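Local structure of cyclin homolog (Herpesvirus saimiri, 2F2C) at residues Ser39-Gln44 and Ser78-Tyr83; Ile157-Ala162 and Leu197-Gly202; Ala184-Asn189 and Ser247-Glu252. The protein is a virus-encoded member of the cyclin D subfamily that may contribute to cellular transformation and rapid T-cell proliferation during latent infection. All blocks are in the same frame, centred on the assembly; numbering follows the deposited sequence.

Interaction 1. Residues Ser39-Gln44 and Ser78-Tyr83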
ATOM      1  N   SER A  39       7.646 -22.183  17.331  1.00 89.15           N
ATOM      2  CA  SER A  39       6.664 -22.510  18.365  1.00 87.89           C
ATOM      3  C   SER A  39       5.735 -21.340  18.699  1.00 87.03           C
ATOM      4  O   SER A  39       6.162 -20.344  19.295  1.00 87.32           O
ATOM      5  CB  SER A  39       7.368 -22.979  19.628  1.00 87.72           C
ATOM      6  OG  SER A  39       6.404 -23.270  20.610  1.00 87.63           O
ATOM      7  N   LEU A  40       4.461 -21.483  18.343  1.00 85.41           N
ATOM      8  CA  LEU A  40       3.513 -20.379  18.427  1.00 83.73           C
ATOM      9  C   LEU A  40       3.280 -19.917  19.859  1.00 82.66           C
ATOM     10  O   LEU A  40       2.996 -20.736  20.736  1.00 82.26           O
ATOM     11  CB  LEU A  40       2.190 -20.760  17.760  1.00 83.76           C
ATOM     12  CG  LEU A  40       1.135 -19.670  17.624  1.00 83.00           C
ATOM     13  CD1 LEU A  40       1.621 -18.575  16.682  1.00 83.44           C
ATOM     14  CD2 LEU A  40      -0.147 -20.295  17.119  1.00 82.45           C
ATOM     15  N   TRP A  41       3.413 -18.600  20.066  1.00 81.43           N
ATOM     16  CA  TRP A  41       3.160 -17.919  21.352  1.00 80.18           C
ATOM     17  C   TRP A  41       4.075 -18.374  22.492  1.00 79.61           C
ATOM     18  O   TRP A  41       3.730 -18.214  23.664  1.00 79.54           O
ATOM     19  CB  TRP A  41       1.680 -18.060  21.763  1.00 79.75           C
ATOM     20  CG  TRP A  41       0.732 -17.115  21.060  1.00 79.20           C
ATOM     21  CD1 TRP A  41       0.919 -16.513  19.846  1.00 78.29           C
ATOM     22  CD2 TRP A  41      -0.561 -16.692  21.523  1.00 78.43           C
ATOM     23  NE1 TRP A  41      -0.163 -15.723  19.537  1.00 78.28           N
ATOM     24  CE2 TRP A  41      -1.092 -15.819  20.542  1.00 78.64           C
ATOM     25  CE3 TRP A  41      -1.322 -16.950  22.672  1.00 77.81           C
ATOM     26  CZ2 TRP A  41      -2.348 -15.207  20.675  1.00 78.29           C
ATOM     27  CZ3 TRP A  41      -2.566 -16.340  22.802  1.00 78.49           C
ATOM     28  CH2 TRP A  41      -3.065 -15.478  21.808  1.00 78.19           C
ATOM     29  N   GLU A  42       5.246 -18.908  22.136  1.00 78.90           N
ATOM     30  CA  GLU A  42       6.163 -19.566  23.083  1.00 77.87           C
ATOM     31  C   GLU A  42       6.630 -18.703  24.256  1.00 77.45           C
ATOM     32  O   GLU A  42       6.870 -19.215  25.339  1.00 77.50           O
ATOM     33  CB  GLU A  42       7.351 -20.142  22.342  1.00 77.67           C
ATOM     34  N   ILE A  43       6.737 -17.399  24.031  1.00 77.09           N
ATOM     35  CA  ILE A  43       7.194 -16.429  25.031  1.00 76.81           C
ATOM     36  C   ILE A  43       6.154 -16.155  26.118  1.00 76.22           C
ATOM     37  O   ILE A  43       6.380 -15.333  27.004  1.00 75.97           O
ATOM     38  CB  ILE A  43       7.593 -15.106  24.300  1.00 77.16           C
ATOM     39  CG1 ILE A  43       8.944 -15.281  23.606  1.00 77.61           C
ATOM     40  CG2 ILE A  43       7.638 -13.900  25.257  1.00 77.43           C
ATOM     41  CD1 ILE A  43       9.034 -14.618  22.248  1.00 77.72           C
ATOM     42  N   GLN A  44       5.021 -16.847  26.053  1.00 75.73           N
ATOM     43  CA  GLN A  44       3.886 -16.533  26.919  1.00 75.39           C
ATOM     44  C   GLN A  44       3.801 -17.402  28.161  1.00 75.33           C
ATOM     45  O   GLN A  44       4.040 -18.606  28.099  1.00 75.39           O
ATOM     46  CB  GLN A  44       2.572 -16.594  26.137  1.00 75.38           C
ATOM     47  CG  GLN A  44       2.389 -15.461  25.127  1.00 74.48           C
ATOM     48  CD  GLN A  44       2.424 -14.077  25.763  1.00 73.80           C
ATOM     49  OE1 GLN A  44       2.929 -13.131  25.160  1.00 73.54           O
ATOM     50  NE2 GLN A  44       1.890 -13.957  26.976  1.00 73.64           N
ATOM     51  N   SER A  78      -1.554 -11.328  11.947  1.00 69.90           N
ATOM     52  CA  SER A  78      -0.142 -11.123  11.851  1.00 69.65           C
ATOM     53  C   SER A  78       0.305 -10.178  12.936  1.00 69.56           C
ATOM     54  O   SER A  78       1.231 -10.504  13.689  1.00 69.99           O
ATOM     55  CB  SER A  78       0.193 -10.539  10.504  1.00 69.80           C
ATOM     56  OG  SER A  78       1.595 -10.397  10.397  1.00 72.44           O
ATOM     57  N   ILE A  79      -0.362  -9.024  13.040  1.00 69.16           N
ATOM     58  CA  ILE A  79      -0.010  -8.018  14.053  1.00 68.66           C
ATOM     59  C   ILE A  79      -0.051  -8.624  15.441  1.00 68.80           C
ATOM     60  O   ILE A  79       0.849  -8.386  16.244  1.00 68.18           O
ATOM     61  CB  ILE A  79      -0.933  -6.784  13.990  1.00 68.58           C
ATOM     62  CG1 ILE A  79      -0.619  -5.914  12.772  1.00 67.41           C
ATOM     63  CG2 ILE A  79      -0.790  -5.932  15.242  1.00 68.24           C
ATOM     64  CD1 ILE A  79      -1.641  -4.832  12.566  1.00 65.51           C
ATOM     65  N   LEU A  80      -1.089  -9.422  15.701  1.00 69.53           N
ATOM     66  CA  LEU A  80      -1.301 -10.048  17.013  1.00 69.98           C
ATOM     67  C   LEU A  80      -0.126 -10.936  17.380  1.00 70.20           C
ATOM     68  O   LEU A  80       0.485 -10.727  18.429  1.00 70.16           O
ATOM     69  CB  LEU A  80      -2.619 -10.827  17.067  1.00 69.92           C
ATOM     70  CG  LEU A  80      -2.799 -11.836  18.221  1.00 71.19           C
ATOM     71  CD1 LEU A  80      -3.066 -11.137  19.563  1.00 71.91           C
ATOM     72  CD2 LEU A  80      -3.895 -12.873  17.937  1.00 70.17           C
ATOM     73  N   ASP A  81       0.213 -11.893  16.515  1.00 70.71           N
ATOM     74  CA  ASP A  81       1.352 -12.796  16.786  1.00 71.38           C
ATOM     75  C   ASP A  81       2.666 -12.045  16.985  1.00 71.36           C
ATOM     76  O   ASP A  81       3.306 -12.186  18.030  1.00 71.30           O
ATOM     77  CB  ASP A  81       1.504 -13.864  15.698  1.00 71.57           C
ATOM     78  CG  ASP A  81       0.313 -14.806  15.636  1.00 73.46           C
ATOM     79  OD1 ASP A  81      -0.331 -15.030  16.692  1.00 72.75           O
ATOM     80  OD2 ASP A  81      -0.055 -15.356  14.566  1.00 75.97           O
ATOM     81  N   ARG A  82       3.049 -11.235  15.997  1.00 71.28           N
ATOM     82  CA  ARG A  82       4.236 -10.390  16.108  1.00 70.99           C
ATOM     83  C   ARG A  82       4.274  -9.670  17.442  1.00 71.11           C
ATOM     84  O   ARG A  82       5.270  -9.750  18.151  1.00 71.30           O
ATOM     85  CB  ARG A  82       4.290  -9.367  14.976  1.00 70.81           C
ATOM     86  CG  ARG A  82       4.894  -9.886  13.685  1.00 70.77           C
ATOM     87  CD  ARG A  82       4.969  -8.841  12.586  1.00 71.14           C
ATOM     88  NE  ARG A  82       3.693  -8.699  11.893  1.00 72.67           N
ATOM     89  CZ  ARG A  82       3.335  -7.644  11.166  1.00 73.39           C
ATOM     90  NH1 ARG A  82       4.155  -6.601  11.036  1.00 73.81           N
ATOM     91  NH2 ARG A  82       2.143  -7.629  10.565  1.00 73.16           N
ATOM     92  N   TYR A  83       3.181  -8.984  17.782  1.00 71.55           N
ATOM     93  CA  TYR A  83       3.066  -8.257  19.049  1.00 71.83           C
ATOM     94  C   TYR A  83       3.284  -9.159  20.248  1.00 72.38           C
ATOM     95  O   TYR A  83       3.896  -8.750  21.233  1.00 72.57           O
ATOM     96  CB  TYR A  83       1.706  -7.559  19.184  1.00 71.57           C
ATOM     97  CG  TYR A  83       1.535  -6.884  20.523  1.00 71.35           C
ATOM     98  CD1 TYR A  83       2.226  -5.703  20.820  1.00 72.08           C
ATOM     99  CD2 TYR A  83       0.720  -7.439  21.515  1.00 70.58           C
ATOM    100  CE1 TYR A  83       2.100  -5.083  22.083  1.00 72.33           C
ATOM    101  CE2 TYR A  83       0.583  -6.826  22.780  1.00 70.56           C
ATOM    102  CZ  TYR A  83       1.276  -5.649  23.054  1.00 71.29           C
ATOM    103  OH  TYR A  83       1.146  -5.022  24.274  1.00 70.40           O
TER
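W41 and D81 bring the two backbones closest, with their CA atoms 7.1 Å apart, where the loop 39-44 passes the last turns of helix 72-83. The loop has two overlapping beta turns. A type II turn runs from S39 to E42 and places W41 at its third position, with positive phi; a type I turn from W41 to Q44 follows, closed by the bond from Q44 N to W41 O at 3.0 Å. The turns overlap at W41 and E42, and the indole belongs to the first of these. Its nitrogen makes the one hydrogen bond between the segments: W41 NE1 donates to D81 OD1 at 2.9 Å, with an N-H...O angle of 150°. The ring and carboxylate planes are steeply inclined, 75° apart. OD1 receives the donor on its anti side, somewhat out of the carboxylate plane. D81 CG lies opposite the carbonyl carbon and beside the backbone N (chi1 -64°), which brings the carboxylate nearer the loop, within reach of the indole N-H. The other oxygen, OD2, forms a salt bridge with R52 of helix 49-65. R52 stands where cyclins carry the arginine of the MRAIL motif, and its pairing with an aspartate of helix 72-83 is consistent with the cyclin-box fold. Bound through both oxygens, the buried carboxylate is restrained in its rotation, and the arginine would be expected to favour its ionised form. Apolar groups flank the bond. L40 CD1 approaches D81 OD1 to 4.0 Å, while farther along the indole rim L80 CD2 meets W41 CZ2 at 3.9 Å, in the plane of the ring and at its edge. L80 also packs on L55 and L56, and W41 reaches R52, V47, L84 and L94.

Interaction 2. Residues Ile157-Ala162 and Leu197-Gly202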
ATOM      1  N   ILE A 157      -4.232 -13.793  -6.357  1.00 72.11           N
ATOM      2  CA  ILE A 157      -4.344 -13.435  -7.753  1.00 72.44           C
ATOM      3  C   ILE A 157      -3.071 -13.736  -8.541  1.00 72.96           C
ATOM      4  O   ILE A 157      -3.168 -14.344  -9.625  1.00 73.51           O
ATOM      5  CB  ILE A 157      -4.839 -11.974  -7.925  1.00 72.87           C
ATOM      6  CG1 ILE A 157      -6.236 -11.818  -7.298  1.00 72.89           C
ATOM      7  CG2 ILE A 157      -4.834 -11.559  -9.410  1.00 71.49           C
ATOM      8  CD1 ILE A 157      -7.362 -12.446  -8.131  1.00 74.57           C
ATOM      9  N   PRO A 158      -1.896 -13.300  -8.059  1.00 72.73           N
ATOM     10  CA  PRO A 158      -0.630 -13.707  -8.675  1.00 72.17           C
ATOM     11  C   PRO A 158      -0.505 -15.219  -8.915  1.00 72.16           C
ATOM     12  O   PRO A 158       0.028 -15.633  -9.955  1.00 72.36           O
ATOM     13  CB  PRO A 158       0.410 -13.223  -7.671  1.00 71.79           C
ATOM     14  CG  PRO A 158      -0.186 -12.015  -7.119  1.00 72.22           C
ATOM     15  CD  PRO A 158      -1.668 -12.318  -6.980  1.00 72.68           C
ATOM     16  N   LEU A 159      -1.005 -16.042  -7.995  1.00 71.86           N
ATOM     17  CA  LEU A 159      -0.985 -17.492  -8.222  1.00 71.82           C
ATOM     18  C   LEU A 159      -1.915 -17.889  -9.358  1.00 71.93           C
ATOM     19  O   LEU A 159      -1.497 -18.657 -10.246  1.00 71.87           O
ATOM     20  CB  LEU A 159      -1.300 -18.299  -6.953  1.00 71.88           C
ATOM     21  CG  LEU A 159      -0.238 -18.245  -5.858  1.00 71.40           C
ATOM     22  CD1 LEU A 159      -0.620 -19.154  -4.718  1.00 71.86           C
ATOM     23  CD2 LEU A 159       1.120 -18.612  -6.424  1.00 70.06           C
ATOM     24  N   CYS A 160      -3.148 -17.358  -9.333  1.00 71.44           N
ATOM     25  CA  CYS A 160      -4.120 -17.565 -10.424  1.00 71.73           C
ATOM     26  C   CYS A 160      -3.570 -17.225 -11.807  1.00 71.27           C
ATOM     27  O   CYS A 160      -3.738 -17.997 -12.747  1.00 71.04           O
ATOM     28  CB  CYS A 160      -5.389 -16.743 -10.200  1.00 72.19           C
ATOM     29  SG  CYS A 160      -6.417 -17.325  -8.856  1.00 74.22           S
ATOM     30  N   ASN A 161      -2.942 -16.055 -11.922  1.00 71.12           N
ATOM     31  CA  ASN A 161      -2.316 -15.630 -13.165  1.00 71.14           C
ATOM     32  C   ASN A 161      -1.182 -16.559 -13.597  1.00 70.89           C
ATOM     33  O   ASN A 161      -1.124 -16.966 -14.753  1.00 71.21           O
ATOM     34  CB  ASN A 161      -1.795 -14.201 -13.053  1.00 71.36           C
ATOM     35  CG  ASN A 161      -1.099 -13.748 -14.311  1.00 71.71           C
ATOM     36  OD1 ASN A 161      -1.743 -13.414 -15.307  1.00 73.31           O
ATOM     37  ND2 ASN A 161       0.220 -13.756 -14.287  1.00 72.55           N
ATOM     38  N   ALA A 162      -0.294 -16.902 -12.669  1.00 70.43           N
ATOM     39  CA  ALA A 162       0.798 -17.820 -12.971  1.00 70.07           C
ATOM     40  C   ALA A 162       0.352 -19.255 -13.350  1.00 70.12           C
ATOM     41  O   ALA A 162       0.968 -19.894 -14.214  1.00 69.78           O
ATOM     42  CB  ALA A 162       1.787 -17.831 -11.837  1.00 70.05           C
ATOM     43  N   LEU A 197       2.175 -20.702   0.954  1.00 71.54           N
ATOM     44  CA  LEU A 197       1.643 -22.053   1.091  1.00 71.18           C
ATOM     45  C   LEU A 197       0.187 -22.065   1.570  1.00 71.34           C
ATOM     46  O   LEU A 197      -0.661 -22.721   0.947  1.00 71.22           O
ATOM     47  CB  LEU A 197       2.529 -22.919   1.989  1.00 70.99           C
ATOM     48  CG  LEU A 197       3.760 -23.507   1.295  1.00 70.01           C
ATOM     49  CD1 LEU A 197       4.660 -24.214   2.303  1.00 67.38           C
ATOM     50  CD2 LEU A 197       3.368 -24.429   0.130  1.00 67.75           C
ATOM     51  N   ILE A 198      -0.106 -21.346   2.658  1.00 71.05           N
ATOM     52  CA  ILE A 198      -1.494 -21.187   3.097  1.00 71.06           C
ATOM     53  C   ILE A 198      -2.397 -20.868   1.896  1.00 71.46           C
ATOM     54  O   ILE A 198      -3.421 -21.527   1.684  1.00 71.48           O
ATOM     55  CB  ILE A 198      -1.617 -20.072   4.135  1.00 70.84           C
ATOM     56  CG1 ILE A 198      -0.723 -20.335   5.346  1.00 70.93           C
ATOM     57  CG2 ILE A 198      -3.079 -19.883   4.546  1.00 70.04           C
ATOM     58  CD1 ILE A 198      -0.492 -19.067   6.177  1.00 71.69           C
ATOM     59  N   CYS A 199      -1.987 -19.873   1.102  1.00 72.00           N
ATOM     60  CA  CYS A 199      -2.734 -19.445  -0.077  1.00 71.51           C
ATOM     61  C   CYS A 199      -2.895 -20.531  -1.115  1.00 71.12           C
ATOM     62  O   CYS A 199      -4.003 -20.815  -1.506  1.00 71.41           O
ATOM     63  CB  CYS A 199      -2.074 -18.258  -0.748  1.00 71.46           C
ATOM     64  SG  CYS A 199      -3.123 -17.678  -2.104  1.00 73.85           S
ATOM     65  N   ALA A 200      -1.790 -21.095  -1.593  1.00 70.77           N
ATOM     66  CA  ALA A 200      -1.820 -22.285  -2.446  1.00 70.98           C
ATOM     67  C   ALA A 200      -2.883 -23.290  -1.991  1.00 71.07           C
ATOM     68  O   ALA A 200      -3.694 -23.754  -2.793  1.00 71.12           O
ATOM     69  CB  ALA A 200      -0.423 -22.978  -2.464  1.00 70.69           C
ATOM     70  N   GLY A 201      -2.857 -23.627  -0.705  1.00 71.21           N
ATOM     71  CA  GLY A 201      -3.786 -24.584  -0.138  1.00 71.90           C
ATOM     72  C   GLY A 201      -5.220 -24.091  -0.233  1.00 72.37           C
ATOM     73  O   GLY A 201      -6.105 -24.834  -0.680  1.00 72.82           O
ATOM     74  N   GLY A 202      -5.458 -22.842   0.168  1.00 71.94           N
ATOM     75  CA  GLY A 202      -6.788 -22.272   0.063  1.00 72.06           C
ATOM     76  C   GLY A 202      -7.363 -22.427  -1.338  1.00 72.19           C
ATOM     77  O   GLY A 202      -8.559 -22.627  -1.516  1.00 72.72           O
TER
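L159 reaches from helix 156-162 to C199 and A200 on helix 195-208, and it is the only side chain of 157-162 that touches the facing segment. The backbones come nearest at L159 and A200, whose CA atoms are 7.6 Å apart, and no hydrogen bond spans them. The evidence for the contact is therefore a small set of van der Waals approaches, all made by one methyl. L159 CG is turned opposite its carbonyl carbon (chi1 -69°), and the next torsion is extended (chi2 -176°), which carries CD1 to the far end of the chain; the other methyl, CD2, lies to the side and does not touch the facing segment. CD1 meets C199 SG at 3.9 Å and A200 N, also at 3.9 Å. It stands 4.4 Å from A200 CB, a looser approach. Seen from CD1, the directions to SG and to CB are close to a right angle apart, so the methyl enters between the thiol and the alanine methyl, over the start of the A200 backbone. C199 contributes through its own rotation: SG lies opposite the backbone N (chi1 -175°) and on the side of the carbonyl carbon, close to the following amide that CD1 also touches. Further apolar groups surround the site, with I227 and L228 beside L159, L224 and L228 beside A200, and F155 beside C199. On helix 156-162, the CB of I157 points away from 197-202; I157 packs on an aromatic side chain of another protein chain, and P158 on a basic one. The leucine thus lies in the apolar core where helices 156-162, 195-208 and 218-228 meet, consistent with the helical core of the second cyclin fold, in the herpesviral cyclin region of the chain.

Interaction 3. Residues Ala184-Asn189 and Ser247-Glu252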
ATOM      1  N   ALA A 184      -9.502 -20.679   7.923  1.00 71.81           N
ATOM      2  CA  ALA A 184      -8.374 -21.558   8.299  1.00 70.60           C
ATOM      3  C   ALA A 184      -7.402 -20.905   9.281  1.00 70.19           C
ATOM      4  O   ALA A 184      -7.002 -21.534  10.255  1.00 69.60           O
ATOM      5  CB  ALA A 184      -7.633 -22.040   7.060  1.00 70.46           C
ATOM      6  N   LEU A 185      -7.064 -19.634   9.034  1.00 70.14           N
ATOM      7  CA  LEU A 185      -6.126 -18.862   9.872  1.00 70.10           C
ATOM      8  C   LEU A 185      -6.509 -18.776  11.349  1.00 70.74           C
ATOM      9  O   LEU A 185      -5.719 -18.290  12.155  1.00 70.82           O
ATOM     10  CB  LEU A 185      -5.940 -17.443   9.326  1.00 69.68           C
ATOM     11  CG  LEU A 185      -4.910 -17.316   8.209  1.00 69.02           C
ATOM     12  CD1 LEU A 185      -5.163 -16.106   7.374  1.00 67.53           C
ATOM     13  CD2 LEU A 185      -3.517 -17.275   8.766  1.00 68.32           C
ATOM     14  N   ILE A 186      -7.721 -19.211  11.695  1.00 71.23           N
ATOM     15  CA  ILE A 186      -8.145 -19.295  13.093  1.00 72.08           C
ATOM     16  C   ILE A 186      -7.361 -20.397  13.822  1.00 72.64           C
ATOM     17  O   ILE A 186      -6.996 -20.255  14.995  1.00 72.22           O
ATOM     18  CB  ILE A 186      -9.697 -19.542  13.184  1.00 72.03           C
ATOM     19  CG1 ILE A 186     -10.455 -18.316  12.678  1.00 72.60           C
ATOM     20  CG2 ILE A 186     -10.152 -19.878  14.607  1.00 70.79           C
ATOM     21  CD1 ILE A 186     -11.983 -18.387  12.865  1.00 72.36           C
ATOM     22  N   GLN A 187      -7.114 -21.491  13.109  1.00 73.75           N
ATOM     23  CA  GLN A 187      -6.509 -22.688  13.682  1.00 75.36           C
ATOM     24  C   GLN A 187      -4.988 -22.555  13.942  1.00 76.22           C
ATOM     25  O   GLN A 187      -4.239 -22.016  13.097  1.00 76.57           O
ATOM     26  CB  GLN A 187      -6.814 -23.886  12.783  1.00 75.24           C
ATOM     27  CG  GLN A 187      -8.000 -24.740  13.202  1.00 77.82           C
ATOM     28  CD  GLN A 187      -9.067 -23.979  13.961  1.00 79.61           C
ATOM     29  OE1 GLN A 187     -10.031 -23.495  13.367  1.00 81.82           O
ATOM     30  NE2 GLN A 187      -8.895 -23.867  15.269  1.00 79.53           N
ATOM     31  N   PRO A 188      -4.554 -23.024  15.113  1.00 76.83           N
ATOM     32  CA  PRO A 188      -3.162 -22.906  15.583  1.00 77.43           C
ATOM     33  C   PRO A 188      -2.077 -23.376  14.605  1.00 78.27           C
ATOM     34  O   PRO A 188      -1.097 -22.662  14.375  1.00 78.84           O
ATOM     35  CB  PRO A 188      -3.138 -23.797  16.825  1.00 77.67           C
ATOM     36  CG  PRO A 188      -4.437 -24.620  16.762  1.00 77.50           C
ATOM     37  CD  PRO A 188      -5.411 -23.700  16.105  1.00 77.27           C
ATOM     38  N   ASN A 189      -2.257 -24.556  14.024  1.00 78.85           N
ATOM     39  CA  ASN A 189      -1.262 -25.140  13.135  1.00 79.33           C
ATOM     40  C   ASN A 189      -1.108 -24.413  11.785  1.00 79.54           C
ATOM     41  O   ASN A 189      -0.270 -24.784  10.963  1.00 80.31           O
ATOM     42  CB  ASN A 189      -1.594 -26.614  12.912  1.00 79.47           C
ATOM     43  CG  ASN A 189      -2.829 -26.807  12.049  1.00 80.37           C
ATOM     44  OD1 ASN A 189      -3.805 -26.054  12.151  1.00 82.33           O
ATOM     45  ND2 ASN A 189      -2.787 -27.808  11.182  1.00 80.44           N
ATOM     46  N   SER A 247     -12.750 -26.676   8.186  1.00 70.33           N
ATOM     47  CA  SER A 247     -13.751 -27.515   8.873  1.00 71.07           C
ATOM     48  C   SER A 247     -13.910 -27.168  10.342  1.00 71.51           C
ATOM     49  O   SER A 247     -15.019 -27.202  10.861  1.00 72.10           O
ATOM     50  CB  SER A 247     -13.380 -29.002   8.815  1.00 70.87           C
ATOM     51  OG  SER A 247     -13.232 -29.460   7.491  1.00 71.62           O
ATOM     52  N   LEU A 248     -12.802 -26.858  11.012  1.00 71.92           N
ATOM     53  CA  LEU A 248     -12.778 -26.719  12.471  1.00 72.24           C
ATOM     54  C   LEU A 248     -13.498 -25.492  13.010  1.00 72.58           C
ATOM     55  O   LEU A 248     -13.683 -25.368  14.223  1.00 72.78           O
ATOM     56  CB  LEU A 248     -11.336 -26.754  12.993  1.00 72.20           C
ATOM     57  CG  LEU A 248     -10.883 -28.065  13.651  1.00 72.14           C
ATOM     58  CD1 LEU A 248     -11.536 -29.289  13.025  1.00 71.39           C
ATOM     59  CD2 LEU A 248      -9.366 -28.186  13.621  1.00 72.03           C
ATOM     60  N   TYR A 249     -13.889 -24.595  12.112  1.00 72.78           N
ATOM     61  CA  TYR A 249     -14.563 -23.360  12.471  1.00 73.30           C
ATOM     62  C   TYR A 249     -15.889 -23.612  13.201  1.00 73.91           C
ATOM     63  O   TYR A 249     -16.675 -24.492  12.806  1.00 73.95           O
ATOM     64  CB  TYR A 249     -14.777 -22.538  11.203  1.00 73.54           C
ATOM     65  CG  TYR A 249     -15.560 -21.284  11.419  1.00 73.58           C
ATOM     66  CD1 TYR A 249     -14.945 -20.133  11.913  1.00 72.54           C
ATOM     67  CD2 TYR A 249     -16.925 -21.241  11.137  1.00 73.04           C
ATOM     68  CE1 TYR A 249     -15.674 -18.969  12.127  1.00 72.56           C
ATOM     69  CE2 TYR A 249     -17.654 -20.088  11.337  1.00 73.48           C
ATOM     70  CZ  TYR A 249     -17.021 -18.955  11.832  1.00 73.34           C
ATOM     71  OH  TYR A 249     -17.753 -17.809  12.032  1.00 75.26           O
ATOM     72  N   ASP A 250     -16.139 -22.850  14.266  1.00 74.37           N
ATOM     73  CA  ASP A 250     -17.242 -23.166  15.194  1.00 75.12           C
ATOM     74  C   ASP A 250     -17.536 -21.982  16.135  1.00 75.36           C
ATOM     75  O   ASP A 250     -16.766 -21.711  17.057  1.00 75.47           O
ATOM     76  CB  ASP A 250     -16.906 -24.442  16.003  1.00 74.81           C
ATOM     77  CG  ASP A 250     -18.153 -25.130  16.621  1.00 76.73           C
ATOM     78  OD1 ASP A 250     -19.275 -24.560  16.595  1.00 77.72           O
ATOM     79  OD2 ASP A 250     -18.098 -26.266  17.166  1.00 76.71           O
ATOM     80  N   LEU A 251     -18.649 -21.280  15.909  1.00 75.71           N
ATOM     81  CA  LEU A 251     -19.019 -20.160  16.782  1.00 75.96           C
ATOM     82  C   LEU A 251     -19.388 -20.629  18.194  1.00 76.36           C
ATOM     83  O   LEU A 251     -19.212 -19.891  19.158  1.00 76.88           O
ATOM     84  CB  LEU A 251     -20.120 -19.285  16.162  1.00 75.55           C
ATOM     85  CG  LEU A 251     -19.662 -18.458  14.950  1.00 75.67           C
ATOM     86  CD1 LEU A 251     -20.823 -17.865  14.157  1.00 75.12           C
ATOM     87  CD2 LEU A 251     -18.685 -17.361  15.348  1.00 75.29           C
ATOM     88  N   GLU A 252     -19.863 -21.863  18.317  1.00 76.40           N
ATOM     89  CA  GLU A 252     -20.153 -22.443  19.624  1.00 76.97           C
ATOM     90  C   GLU A 252     -19.036 -22.231  20.651  1.00 76.85           C
ATOM     91  O   GLU A 252     -19.309 -22.169  21.845  1.00 76.99           O
ATOM     92  CB  GLU A 252     -20.484 -23.937  19.498  1.00 76.68           C
ATOM     93  CG  GLU A 252     -21.865 -24.235  18.920  1.00 77.16           C
ATOM     94  CD  GLU A 252     -22.029 -25.681  18.450  1.00 78.24           C
ATOM     95  OE1 GLU A 252     -21.115 -26.198  17.759  1.00 80.57           O
ATOM     96  OE2 GLU A 252     -23.076 -26.313  18.758  1.00 78.58           O
TER
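I186 lays its CD1 methyl against the rim of the Y249 ring, 3.6 Å from Y249 CD1 and 3.8 Å from Y249 CE1. The methyl lies in the ring plane, so this is an edge contact and not a CH-pi one over the face. In the all-helical cyclin fold of this protein, the contact joins the loop after helix 170-184 to the C-terminal tail leaving helix 232-247. A type I turn from A184 to Q187 presents I186 and Q187 side by side; it is closed by Q187 N to A184 O at 2.9 Å. The Q187 chain bends at its second torsion (chi2 29°) and crosses L248 at about a right angle. Q187 CG meets L248 CD2 at 3.7 Å, while Q187 OE1 lies 3.5 Å from L248 CB; these are van der Waals approaches, and no hydrogen bond crosses. K183 makes a cation-pi contact with Y249, and I186 also packs on T53 and T57 of helix 49-65. Past the tyrosine, the tail forms an Asx turn in which E252 N donates to D250 OD1 at 3.3 Å from above the carboxylate plane.

Interactions 1 and 3 adjoin although one belongs to the N-terminal cyclin region and the other to the herpesviral cyclin region: their centres are 17 Å apart, and L40 CD2 packs against P188 O at 3.7 Å. Helix 49-65 serves both, offering R52 to D81 and the next residue, T53, to I186 and Q187. Interaction 2 lies across the centre of the chain from interaction 1, 25 Å between centres and about 9 Å between nearest atoms. Its centre is 21 Å from that of interaction 3; their nearest atoms approach to about 4 Å without touching, and their segments alternate along the chain. Among the three, only interaction 2 has segments touched by another protein chain of the assembly.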